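Local coordinates for glycosyl hydrolases family 2, sugar binding domain protein (Bacteroides uniformis str. 3978 T3 ii, PDB 6D1P) that acts as a gut bacterial beta-glucuronidase of glycoside hydrolase family 2, probably cleaving O-glycosidic bonds of glucuronide substrates, at residues A[324-329]-A[357-362]; A[465-470]-A[479-484]; A[493-498]-A[565-570]; A[509-514]-A[572-577]. All blocks are in the same frame, centred on the assembly; numbering follows the deposited sequence.

Overall arrangement
All four contacts belong to the TIM barrel domain. Contact 1 pairs strand 321-329 with strand 360-362, and contact 4 pairs strand 510-511 with strand 572-574; their centres lie about 8 Å apart because strands 321-329 and 572-574 are neighbours that close the barrel. Contact 2, where strands 462-466 and 477-479 end, is centred about 10 Å from contact 4 and 18 Å from contact 1. Contact 3 packs helix 494-503 against the loop before strand 572-574, its centre about 13 Å from contact 4. Along the chain contacts 1 and 2 come in series; 3 and 4 interleave. Arg362, Arg466 and Glu512 meet near a bound glycerol, consistent with a polar pocket at the probable active-site end of the barrel.

Contact 1 (A[324-329]-A[357-362]); sequences LLRGTH and GANFIR
A bend at chi3 of Arg326 (-56°) turns its guanidinium back to the end of helix 343-356, while Asn359 CG stands in the crowded position between backbone N and carbonyl carbon (chi1 60°), raising its amide to the Arg326 backbone. Arg326 grips Gly357 O side-on: NE and NH2 each reach this oxygen at 2.9 Å, close to the guanidinium plane. Gly357, just past the helix, closes it in a Schellman motif, so the arginine fastens the helix terminus to strand 321-329 of the beta-alpha-beta unit that continues into strand 360-362. Asn359 OD1 accepts from Arg326 N at 2.6 Å, the donor lying above the amide plane, and Asn359 N returns a bond of 2.9 Å to Arg326 O. The Asn359 amide nitrogen also sits over one guanidinium face, a contact of two donors. Parallel strand pairing follows, with Thr328 N bound to Phe360 O at 3.0 Å and Arg362 N to Thr328 O at 2.9 Å. Leu325 CD1 lies over the Phe360 ring face, 4.2 Å from its centroid, in a CH-pi contact. Beyond, the extended Arg362 runs alongside His329 and gives NH1 to His329 NE2 at 2.9 Å. Arg362 is also salt-bridged to Glu386 and Glu512, and His329 ND1 bonds to Phe575 O. With NE2 accepting from a cation, the imidazole is probably neutral and protonated on ND1, leaving the two carboxylates to balance the Arg362 charge.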
# COMPACT_ATOMS: atom_id res chain seq x y z
N LEU A 324 -9.89 -46.49 7.98
CA LEU A 324 -9.31 -45.77 6.87
C LEU A 324 -9.55 -44.27 7.07
O LEU A 324 -10.70 -43.82 7.07
CB LEU A 324 -9.89 -46.26 5.55
CG LEU A 324 -8.94 -45.79 4.45
CD1 LEU A 324 -8.78 -46.86 3.39
CD2 LEU A 324 -9.41 -44.48 3.83
N LEU A 325 -8.48 -43.52 7.27
CA LEU A 325 -8.60 -42.08 7.50
C LEU A 325 -9.10 -41.40 6.23
O LEU A 325 -8.51 -41.54 5.15
CB LEU A 325 -7.25 -41.51 7.95
CG LEU A 325 -6.80 -42.15 9.27
CD1 LEU A 325 -5.37 -41.77 9.59
CD2 LEU A 325 -7.71 -41.79 10.42
N ARG A 326 -10.21 -40.70 6.34
CA ARG A 326 -10.80 -39.98 5.22
C ARG A 326 -10.52 -38.50 5.51
O ARG A 326 -11.26 -37.85 6.25
CB ARG A 326 -12.29 -40.31 5.08
CG ARG A 326 -12.58 -41.84 5.21
CD ARG A 326 -14.08 -42.23 4.97
NE ARG A 326 -15.06 -41.54 5.85
CZ ARG A 326 -15.53 -41.99 7.03
NH1 ARG A 326 -15.12 -43.15 7.54
NH2 ARG A 326 -16.41 -41.25 7.71
N GLY A 327 -9.42 -38.00 4.97
CA GLY A 327 -8.96 -36.69 5.37
C GLY A 327 -9.05 -35.57 4.36
O GLY A 327 -9.09 -35.81 3.15
N THR A 328 -9.09 -34.34 4.86
CA THR A 328 -8.97 -33.13 4.05
C THR A 328 -7.98 -32.18 4.74
O THR A 328 -7.38 -32.52 5.78
CB THR A 328 -10.36 -32.49 3.83
OG1 THR A 328 -10.35 -31.60 2.71
CG2 THR A 328 -10.87 -31.77 5.07
N HIS A 329 -7.76 -31.01 4.14
CA HIS A 329 -7.09 -29.90 4.81
C HIS A 329 -7.98 -28.67 4.75
O HIS A 329 -8.92 -28.59 3.94
CB HIS A 329 -5.74 -29.50 4.17
CG HIS A 329 -4.75 -30.60 3.99
ND1 HIS A 329 -4.91 -31.59 3.04
CD2 HIS A 329 -3.53 -30.80 4.54
CE1 HIS A 329 -3.85 -32.38 3.06
NE2 HIS A 329 -3.00 -31.92 3.96
N GLY A 357 -18.42 -36.16 5.17
CA GLY A 357 -18.08 -37.51 5.53
C GLY A 357 -16.63 -37.73 5.84
O GLY A 357 -16.23 -38.88 6.04
N ALA A 358 -15.83 -36.67 5.87
CA ALA A 358 -14.46 -36.74 6.35
C ALA A 358 -14.43 -37.12 7.82
O ALA A 358 -15.36 -36.83 8.57
CB ALA A 358 -13.73 -35.40 6.17
N ASN A 359 -13.35 -37.77 8.23
CA ASN A 359 -13.13 -38.03 9.64
C ASN A 359 -11.76 -37.54 10.10
O ASN A 359 -11.38 -37.80 11.25
CB ASN A 359 -13.31 -39.53 9.97
CG ASN A 359 -12.35 -40.45 9.20
OD1 ASN A 359 -11.35 -40.02 8.62
ND2 ASN A 359 -12.65 -41.75 9.21
N PHE A 360 -11.05 -36.80 9.26
CA PHE A 360 -9.64 -36.53 9.48
C PHE A 360 -9.30 -35.22 8.78
O PHE A 360 -9.78 -34.96 7.68
CB PHE A 360 -8.81 -37.70 8.93
CG PHE A 360 -7.34 -37.63 9.25
CD1 PHE A 360 -6.90 -37.17 10.48
CD2 PHE A 360 -6.40 -38.06 8.33
CE1 PHE A 360 -5.55 -37.12 10.79
CE2 PHE A 360 -5.04 -38.01 8.63
CZ PHE A 360 -4.61 -37.54 9.85
N ILE A 361 -8.46 -34.41 9.41
CA ILE A 361 -8.08 -33.15 8.79
C ILE A 361 -6.66 -32.78 9.23
O ILE A 361 -6.29 -32.94 10.40
CB ILE A 361 -9.10 -32.04 9.12
CG1 ILE A 361 -8.76 -30.75 8.35
CG2 ILE A 361 -9.19 -31.81 10.64
CD1 ILE A 361 -9.88 -29.70 8.42
N ARG A 362 -5.88 -32.31 8.26
CA ARG A 362 -4.60 -31.65 8.51
C ARG A 362 -4.81 -30.15 8.40
O ARG A 362 -5.30 -29.66 7.38
CB ARG A 362 -3.54 -32.14 7.52
CG ARG A 362 -2.16 -31.47 7.63
CD ARG A 362 -1.16 -32.24 6.76
NE ARG A 362 0.11 -31.56 6.51
CZ ARG A 362 0.55 -31.22 5.30
NH1 ARG A 362 -0.18 -31.46 4.21
NH2 ARG A 362 1.73 -30.64 5.18

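Contact 2 (A[465-470]-A[479-484]). With SCN (thiocyanate ion), chain I.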
# COMPACT_ATOMS: atom_id res chain seq x y z
N ILE A 465 6.10 -35.76 9.16
CA ILE A 465 6.41 -34.68 8.22
C ILE A 465 5.92 -35.09 6.85
O ILE A 465 5.50 -36.23 6.62
CB ILE A 465 7.92 -34.34 8.14
CG1 ILE A 465 8.71 -35.55 7.65
CG2 ILE A 465 8.42 -33.76 9.47
CD1 ILE A 465 10.22 -35.32 7.51
N ARG A 466 5.99 -34.14 5.91
CA ARG A 466 5.57 -34.36 4.53
C ARG A 466 6.68 -33.94 3.57
O ARG A 466 7.20 -32.82 3.67
CB ARG A 466 4.27 -33.60 4.19
CG ARG A 466 3.77 -33.95 2.78
CD ARG A 466 2.57 -33.17 2.26
NE ARG A 466 2.45 -33.42 0.83
CZ ARG A 466 3.06 -32.70 -0.10
NH1 ARG A 466 3.78 -31.65 0.27
NH2 ARG A 466 2.94 -33.00 -1.38
N ARG A 467 7.03 -34.83 2.64
CA ARG A 467 7.92 -34.55 1.52
C ARG A 467 9.28 -34.02 1.99
O ARG A 467 9.59 -32.83 1.87
CB ARG A 467 7.29 -33.56 0.53
CG ARG A 467 7.80 -33.75 -0.88
CD ARG A 467 7.50 -32.58 -1.76
NE ARG A 467 8.60 -31.61 -1.73
CZ ARG A 467 8.75 -30.65 -2.65
NH1 ARG A 467 7.88 -30.56 -3.63
NH2 ARG A 467 9.79 -29.81 -2.59
N CYS A 468 10.08 -34.94 2.52
CA CYS A 468 11.50 -34.65 2.75
C CYS A 468 12.18 -36.02 2.83
O CYS A 468 12.35 -36.57 3.92
CB CYS A 468 11.76 -33.84 4.00
SG CYS A 468 13.52 -33.36 4.14
N GLU A 469 12.55 -36.56 1.67
CA GLU A 469 12.97 -37.96 1.62
C GLU A 469 14.20 -38.21 2.48
O GLU A 469 14.30 -39.26 3.12
CB GLU A 469 13.23 -38.40 0.18
CG GLU A 469 11.96 -38.47 -0.67
CD GLU A 469 10.87 -39.41 -0.10
OE1 GLU A 469 9.71 -38.94 0.06
OE2 GLU A 469 11.16 -40.61 0.15
N PHE A 470 15.14 -37.24 2.54
CA PHE A 470 16.36 -37.45 3.32
C PHE A 470 16.15 -37.27 4.82
O PHE A 470 17.12 -37.37 5.58
CB PHE A 470 17.49 -36.53 2.83
CG PHE A 470 17.22 -35.05 2.98
CD1 PHE A 470 16.85 -34.28 1.88
CD2 PHE A 470 17.41 -34.41 4.19
CE1 PHE A 470 16.62 -32.91 2.00
CE2 PHE A 470 17.20 -33.03 4.31
CZ PHE A 470 16.79 -32.29 3.22
N SER A 479 4.79 -38.90 5.01
CA SER A 479 4.05 -38.71 3.77
C SER A 479 5.01 -38.29 2.67
O SER A 479 5.72 -37.28 2.84
CB SER A 479 2.96 -37.64 3.94
OG SER A 479 2.30 -37.42 2.71
N PRO A 480 5.09 -38.99 1.55
CA PRO A 480 5.82 -38.44 0.40
C PRO A 480 4.90 -37.55 -0.40
O PRO A 480 3.82 -37.22 0.09
CB PRO A 480 6.23 -39.69 -0.38
CG PRO A 480 5.06 -40.66 -0.10
CD PRO A 480 4.61 -40.37 1.32
N THR A 481 5.30 -37.14 -1.61
CA THR A 481 4.43 -36.35 -2.46
C THR A 481 3.89 -37.28 -3.55
O THR A 481 4.66 -37.90 -4.26
CB THR A 481 5.16 -35.14 -3.06
OG1 THR A 481 4.30 -34.45 -3.99
CG2 THR A 481 6.44 -35.52 -3.78
N ILE A 482 2.56 -37.39 -3.64
CA ILE A 482 1.91 -38.28 -4.59
C ILE A 482 0.63 -37.63 -5.11
O ILE A 482 -0.37 -37.56 -4.39
CB ILE A 482 1.60 -39.67 -4.00
CG1 ILE A 482 2.89 -40.41 -3.64
CG2 ILE A 482 0.78 -40.48 -4.98
CD1 ILE A 482 2.64 -41.72 -2.86
N TRP A 483 0.64 -37.24 -6.38
CA TRP A 483 -0.44 -36.49 -7.02
C TRP A 483 -0.77 -37.13 -8.36
O TRP A 483 -0.71 -36.50 -9.41
CB TRP A 483 -0.06 -35.02 -7.24
CG TRP A 483 0.05 -34.20 -6.00
CD1 TRP A 483 1.09 -34.19 -5.12
CD2 TRP A 483 -0.92 -33.27 -5.51
NE1 TRP A 483 0.83 -33.30 -4.10
CE2 TRP A 483 -0.40 -32.72 -4.32
CE3 TRP A 483 -2.18 -32.85 -5.96
CZ2 TRP A 483 -1.10 -31.78 -3.57
CZ3 TRP A 483 -2.87 -31.92 -5.22
CH2 TRP A 483 -2.33 -31.39 -4.04
N ALA A 484 -1.12 -38.42 -8.30
CA ALA A 484 -1.50 -39.18 -9.48
C ALA A 484 -2.51 -38.40 -10.30
O ALA A 484 -3.54 -37.97 -9.79
CB ALA A 484 -2.10 -40.52 -9.06
S SCN I . 3.06 -37.17 -8.57
C SCN I . 4.24 -36.11 -7.79
N SCN I . 4.84 -35.27 -7.20
O HOH W 1 1.57 -35.76 -1.54
O HOH W 2 8.37 -37.85 -1.79
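The backbones pair as parallel strands at Arg466 and Ser479, where Ser479 N meets Ile465 O at 3.2 Å and Arg467 N points almost straight at Ser479 O, 2.8 Å away at 170°. Arg466 leaves with CG anti to its backbone N and runs extended past Ser479, so that its guanidinium arrives beside Thr481 and Trp483. NH2 comes to the edge of the indole, 3.5 Å from Trp483 NE1, with the two planes nearly perpendicular; both are donors and do not bond. Water 1 completes the link, accepting from Arg466 NH2 at 3.1 Å and from Ile482 N at 2.8 Å. Arg467 lies alongside Thr481, its CG 3.7 Å from Thr481 CG2. A second water spans Glu469 OE1 and Thr481 N, while Thr481 OG1 makes a weak bond to the nitrogen of a thiocyanate ion, probably from the crystallisation liquor. Glu428 meets the charge of Arg466 and Asp430 that of Arg467, and Tyr478 also holds Glu469 OE1. Strands 462-466 and 477-479 are thus adjacent parallel strands of the TIM barrel, with Ser479 OG and Arg466 NE bonded to the Ala511 backbone on strand 510-511, Ile465 packed on helix 440-457 and Ile482 on helix 494-503.

Contact 3 (A[493-498]-A[565-570]); sequences NYREME and ETMPRL
A very short bond within a single helical turn sets this contact apart: Tyr494 OH donates to Glu498 OE2 at 2.5 Å, meeting the carboxylate from above its plane. The bend of Glu498 at chi2 (82°) brings the carboxylate to the phenol. Leu570 presses on this pair with both its methyls, CD1 at 3.7 Å from Glu498 OE2 and CD2 at 3.8 Å from Tyr494 OH. Met567, extended beyond CG, reaches across from the loop between helix 550-564 and strand 572-574 and ends against helix 494-503 of the TIM barrel domain: CE comes to 3.4 Å from Tyr494 CE2 and 3.6 Å from Arg495 CA. The sulfur stands obliquely to the ring, 5.1 Å from SD to the Tyr494 centroid, a Met-aromatic contact. Met567 and Leu570 are the first and last residues of a type I turn, which presents both side chains to the helix. At the solvent side, Arg495 NH2 bonds to Thr566 OG1 at 3.2 Å, coming across the threonine at about a right angle. Glu498 OE2 is also hydrogen-bonded to His510 ND1, and Arg322 NH2 holds the carbonyls of Met567 and Leu570. With two partners on OE2, a carboxylate charge that the surrounding hydrocarbon would disfavour is probably stabilised, and the tyrosine hydroxyl is fixed in direction.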
# COMPACT_ATOMS: atom_id res chain seq x y z
N ASN A 493 -2.93 -44.39 -12.29
CA ASN A 493 -1.71 -44.93 -11.69
C ASN A 493 -1.68 -44.82 -10.17
O ASN A 493 -0.63 -45.10 -9.57
CB ASN A 493 -0.49 -44.22 -12.29
CG ASN A 493 -0.39 -44.43 -13.78
OD1 ASN A 493 -0.14 -43.49 -14.54
ND2 ASN A 493 -0.58 -45.68 -14.22
N TYR A 494 -2.80 -44.45 -9.54
CA TYR A 494 -2.79 -44.11 -8.12
C TYR A 494 -2.37 -45.29 -7.25
O TYR A 494 -1.48 -45.17 -6.41
CB TYR A 494 -4.18 -43.59 -7.70
CG TYR A 494 -4.38 -43.56 -6.18
CD1 TYR A 494 -3.45 -42.94 -5.35
CD2 TYR A 494 -5.48 -44.16 -5.59
CE1 TYR A 494 -3.62 -42.93 -3.98
CE2 TYR A 494 -5.66 -44.15 -4.21
CZ TYR A 494 -4.73 -43.54 -3.41
OH TYR A 494 -4.90 -43.53 -2.04
N ARG A 495 -3.06 -46.42 -7.39
CA ARG A 495 -2.75 -47.55 -6.52
C ARG A 495 -1.28 -47.94 -6.61
O ARG A 495 -0.64 -48.18 -5.58
CB ARG A 495 -3.65 -48.75 -6.86
CG ARG A 495 -3.41 -49.95 -5.95
CD ARG A 495 -3.93 -51.25 -6.58
NE ARG A 495 -5.39 -51.38 -6.53
CZ ARG A 495 -6.11 -51.96 -7.49
NH1 ARG A 495 -5.51 -52.45 -8.57
NH2 ARG A 495 -7.44 -52.05 -7.37
N GLU A 496 -0.73 -48.00 -7.82
CA GLU A 496 0.67 -48.38 -7.98
C GLU A 496 1.58 -47.42 -7.21
O GLU A 496 2.41 -47.86 -6.40
CB GLU A 496 1.02 -48.42 -9.48
CG GLU A 496 2.50 -48.72 -9.80
CD GLU A 496 2.86 -48.56 -11.28
OE1 GLU A 496 1.96 -48.67 -12.16
OE2 GLU A 496 4.05 -48.33 -11.58
N MET A 497 1.40 -46.10 -7.40
CA MET A 497 2.20 -45.11 -6.67
C MET A 497 1.94 -45.18 -5.17
O MET A 497 2.86 -45.01 -4.36
CB MET A 497 1.89 -43.71 -7.20
CG MET A 497 2.11 -43.57 -8.68
SD MET A 497 1.18 -42.20 -9.42
CE MET A 497 2.20 -40.76 -9.03
N GLU A 498 0.69 -45.45 -4.77
CA GLU A 498 0.42 -45.57 -3.34
C GLU A 498 1.11 -46.79 -2.75
O GLU A 498 1.65 -46.73 -1.63
CB GLU A 498 -1.08 -45.64 -3.09
CG GLU A 498 -1.50 -45.29 -1.68
CD GLU A 498 -1.59 -43.78 -1.47
OE1 GLU A 498 -0.64 -43.08 -1.86
OE2 GLU A 498 -2.63 -43.29 -0.96
N GLU A 565 -10.99 -48.36 -1.38
CA GLU A 565 -11.77 -49.45 -0.81
C GLU A 565 -11.06 -50.79 -0.94
O GLU A 565 -11.44 -51.74 -0.26
CB GLU A 565 -13.13 -49.52 -1.48
CG GLU A 565 -14.05 -48.35 -1.19
CD GLU A 565 -15.41 -48.48 -1.87
OE1 GLU A 565 -15.72 -49.57 -2.42
OE2 GLU A 565 -16.16 -47.48 -1.85
N THR A 566 -10.06 -50.89 -1.81
CA THR A 566 -9.34 -52.13 -2.08
C THR A 566 -7.90 -52.08 -1.57
O THR A 566 -7.03 -52.78 -2.10
CB THR A 566 -9.36 -52.45 -3.58
OG1 THR A 566 -8.26 -51.81 -4.25
CG2 THR A 566 -10.65 -51.96 -4.19
N MET A 567 -7.62 -51.26 -0.56
CA MET A 567 -6.27 -51.09 -0.02
C MET A 567 -6.28 -51.31 1.48
O MET A 567 -6.36 -50.35 2.26
CB MET A 567 -5.69 -49.72 -0.34
CG MET A 567 -5.60 -49.40 -1.81
SD MET A 567 -4.77 -47.82 -2.02
CE MET A 567 -5.08 -47.51 -3.74
N PRO A 568 -6.18 -52.57 1.92
CA PRO A 568 -6.23 -52.85 3.36
C PRO A 568 -5.02 -52.35 4.14
O PRO A 568 -5.13 -52.16 5.35
CB PRO A 568 -6.33 -54.39 3.41
CG PRO A 568 -5.74 -54.85 2.13
CD PRO A 568 -6.09 -53.79 1.11
N ARG A 569 -3.86 -52.16 3.51
CA ARG A 569 -2.73 -51.64 4.30
C ARG A 569 -2.76 -50.13 4.51
O ARG A 569 -1.98 -49.65 5.34
CB ARG A 569 -1.39 -51.96 3.64
CG ARG A 569 -1.07 -53.42 3.52
CD ARG A 569 -0.48 -53.61 2.15
NE ARG A 569 0.96 -53.41 2.11
CZ ARG A 569 1.60 -52.90 1.06
NH1 ARG A 569 0.92 -52.50 -0.01
NH2 ARG A 569 2.92 -52.78 1.09
N LEU A 570 -3.60 -49.39 3.79
CA LEU A 570 -3.54 -47.93 3.77
C LEU A 570 -4.07 -47.35 5.08
O LEU A 570 -5.23 -47.54 5.42
CB LEU A 570 -4.34 -47.37 2.58
CG LEU A 570 -4.38 -45.85 2.34
CD1 LEU A 570 -2.98 -45.30 2.13
CD2 LEU A 570 -5.27 -45.51 1.15

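Contact 4 (A[509-514]-A[572-577])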
# COMPACT_ATOMS: atom_id res chain seq x y z
N LEU A 509 1.47 -42.43 5.38
CA LEU A 509 0.21 -41.71 5.41
C LEU A 509 0.23 -40.77 4.22
O LEU A 509 1.20 -40.03 4.05
CB LEU A 509 0.07 -40.94 6.73
CG LEU A 509 -1.20 -40.13 6.97
CD1 LEU A 509 -2.44 -40.98 6.69
CD2 LEU A 509 -1.21 -39.63 8.41
N HIS A 510 -0.78 -40.82 3.37
CA HIS A 510 -0.75 -40.02 2.16
C HIS A 510 -1.35 -38.64 2.44
O HIS A 510 -2.57 -38.47 2.45
CB HIS A 510 -1.45 -40.72 1.00
CG HIS A 510 -1.36 -39.96 -0.28
ND1 HIS A 510 -1.64 -40.53 -1.51
CD2 HIS A 510 -1.04 -38.67 -0.54
CE1 HIS A 510 -1.48 -39.63 -2.46
NE2 HIS A 510 -1.13 -38.48 -1.90
N ALA A 511 -0.49 -37.65 2.66
CA ALA A 511 -0.92 -36.27 2.85
C ALA A 511 -0.76 -35.53 1.53
O ALA A 511 0.35 -35.45 0.99
CB ALA A 511 -0.12 -35.58 3.95
N GLU A 512 -1.89 -35.02 1.00
CA GLU A 512 -2.03 -34.14 -0.15
C GLU A 512 -2.18 -34.95 -1.43
O GLU A 512 -1.29 -35.73 -1.78
CB GLU A 512 -0.87 -33.14 -0.28
CG GLU A 512 -0.73 -32.21 0.90
CD GLU A 512 0.20 -31.00 0.63
OE1 GLU A 512 0.35 -30.60 -0.55
OE2 GLU A 512 0.79 -30.47 1.60
N TRP A 513 -3.31 -34.75 -2.12
CA TRP A 513 -3.59 -35.24 -3.46
C TRP A 513 -4.89 -34.58 -3.90
O TRP A 513 -5.66 -34.07 -3.08
CB TRP A 513 -3.73 -36.76 -3.52
CG TRP A 513 -4.84 -37.30 -2.68
CD1 TRP A 513 -4.79 -37.62 -1.36
CD2 TRP A 513 -6.18 -37.59 -3.11
NE1 TRP A 513 -6.01 -38.08 -0.93
CE2 TRP A 513 -6.87 -38.09 -2.00
CE3 TRP A 513 -6.85 -37.49 -4.34
CZ2 TRP A 513 -8.20 -38.49 -2.07
CZ3 TRP A 513 -8.17 -37.88 -4.41
CH2 TRP A 513 -8.83 -38.37 -3.28
N GLY A 514 -5.14 -34.63 -5.20
CA GLY A 514 -6.32 -34.02 -5.78
C GLY A 514 -5.95 -33.19 -6.99
O GLY A 514 -5.19 -33.67 -7.85
N GLY A 572 -4.56 -44.19 5.41
CA GLY A 572 -5.54 -43.24 4.90
C GLY A 572 -4.87 -42.12 4.13
O GLY A 572 -3.67 -42.17 3.82
N SER A 573 -5.67 -41.10 3.82
CA SER A 573 -5.12 -39.95 3.12
C SER A 573 -5.86 -38.68 3.52
O SER A 573 -6.92 -38.72 4.16
CB SER A 573 -5.20 -40.13 1.62
OG SER A 573 -6.55 -40.06 1.22
N LEU A 574 -5.28 -37.54 3.13
CA LEU A 574 -5.92 -36.23 3.22
C LEU A 574 -5.80 -35.57 1.85
O LEU A 574 -4.68 -35.24 1.43
CB LEU A 574 -5.28 -35.35 4.29
CG LEU A 574 -5.05 -36.05 5.63
CD1 LEU A 574 -3.57 -36.46 5.79
CD2 LEU A 574 -5.51 -35.18 6.78
N PHE A 575 -6.91 -35.38 1.16
CA PHE A 575 -6.80 -34.65 -0.09
C PHE A 575 -6.57 -33.18 0.20
O PHE A 575 -6.90 -32.68 1.28
CB PHE A 575 -8.02 -34.88 -0.99
CG PHE A 575 -9.28 -34.16 -0.57
CD1 PHE A 575 -10.21 -34.79 0.26
CD2 PHE A 575 -9.58 -32.88 -1.06
CE1 PHE A 575 -11.40 -34.14 0.62
CE2 PHE A 575 -10.75 -32.22 -0.70
CZ PHE A 575 -11.67 -32.85 0.14
N TRP A 576 -5.92 -32.50 -0.73
CA TRP A 576 -5.66 -31.06 -0.65
C TRP A 576 -6.48 -30.42 -1.75
O TRP A 576 -6.16 -30.59 -2.94
CB TRP A 576 -4.17 -30.76 -0.80
CG TRP A 576 -3.82 -29.28 -0.68
CD1 TRP A 576 -3.99 -28.32 -1.63
CD2 TRP A 576 -3.26 -28.63 0.46
NE1 TRP A 576 -3.59 -27.10 -1.14
CE2 TRP A 576 -3.13 -27.26 0.14
CE3 TRP A 576 -2.85 -29.07 1.73
CZ2 TRP A 576 -2.59 -26.32 1.03
CZ3 TRP A 576 -2.33 -28.14 2.62
CH2 TRP A 576 -2.20 -26.78 2.27
N THR A 577 -7.52 -29.70 -1.38
CA THR A 577 -7.82 -29.29 -0.02
C THR A 577 -9.32 -29.06 0.01
O THR A 577 -9.98 -29.20 -1.04
CB THR A 577 -7.04 -27.98 0.39
OG1 THR A 577 -7.27 -27.69 1.78
CG2 THR A 577 -7.44 -26.78 -0.47
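Trp513 leaves its backbone with CG in the crowded position between N and the carbonyl carbon (chi1 61°), and from CB its indole lies back across strand 572-574. CD1 comes 3.7 Å from Leu574 O and stands over one face of the His510 ring. Next round the rim, NE1 gives a weak bond to Ser573 OG at 3.0 Å, with that oxygen near the indole plane; Ser573 OG is also held by Gln564. CE2 lies 3.6 Å from Phe575 CB, which sits over one indole face, toward the rim, and also nears CZ2. Phe575 CA adds a CH-pi contact over the five-membered ring, 3.8 Å from Trp513 CD1. The backbones meanwhile run parallel: Leu574 N bonds to His510 O at 2.9 Å and Glu512 N to Leu574 O at 2.8 Å; past this regular pairing, one further bond joins Trp576 N to Trp513 O at 2.8 Å. Glu512, at positive phi (89°), sends its side chain alongside Trp576, with CD 3.8 Å from Trp576 CE3 and the carboxylate tilted 31° from the ring. Its OE2 is paired with Arg362 and its OE1 with bound glycerol, probably from the crystallisation liquor but often a marker of pockets. Trp576 precedes Thr577 through a cis peptide. A carboxylate at the C-terminal end of the seventh barrel strand, beside a non-proline cis peptide following tryptophan after the eighth, is characteristic of clan GH-A TIM barrels and consistent with the active-site pocket of family 2 glycosidases.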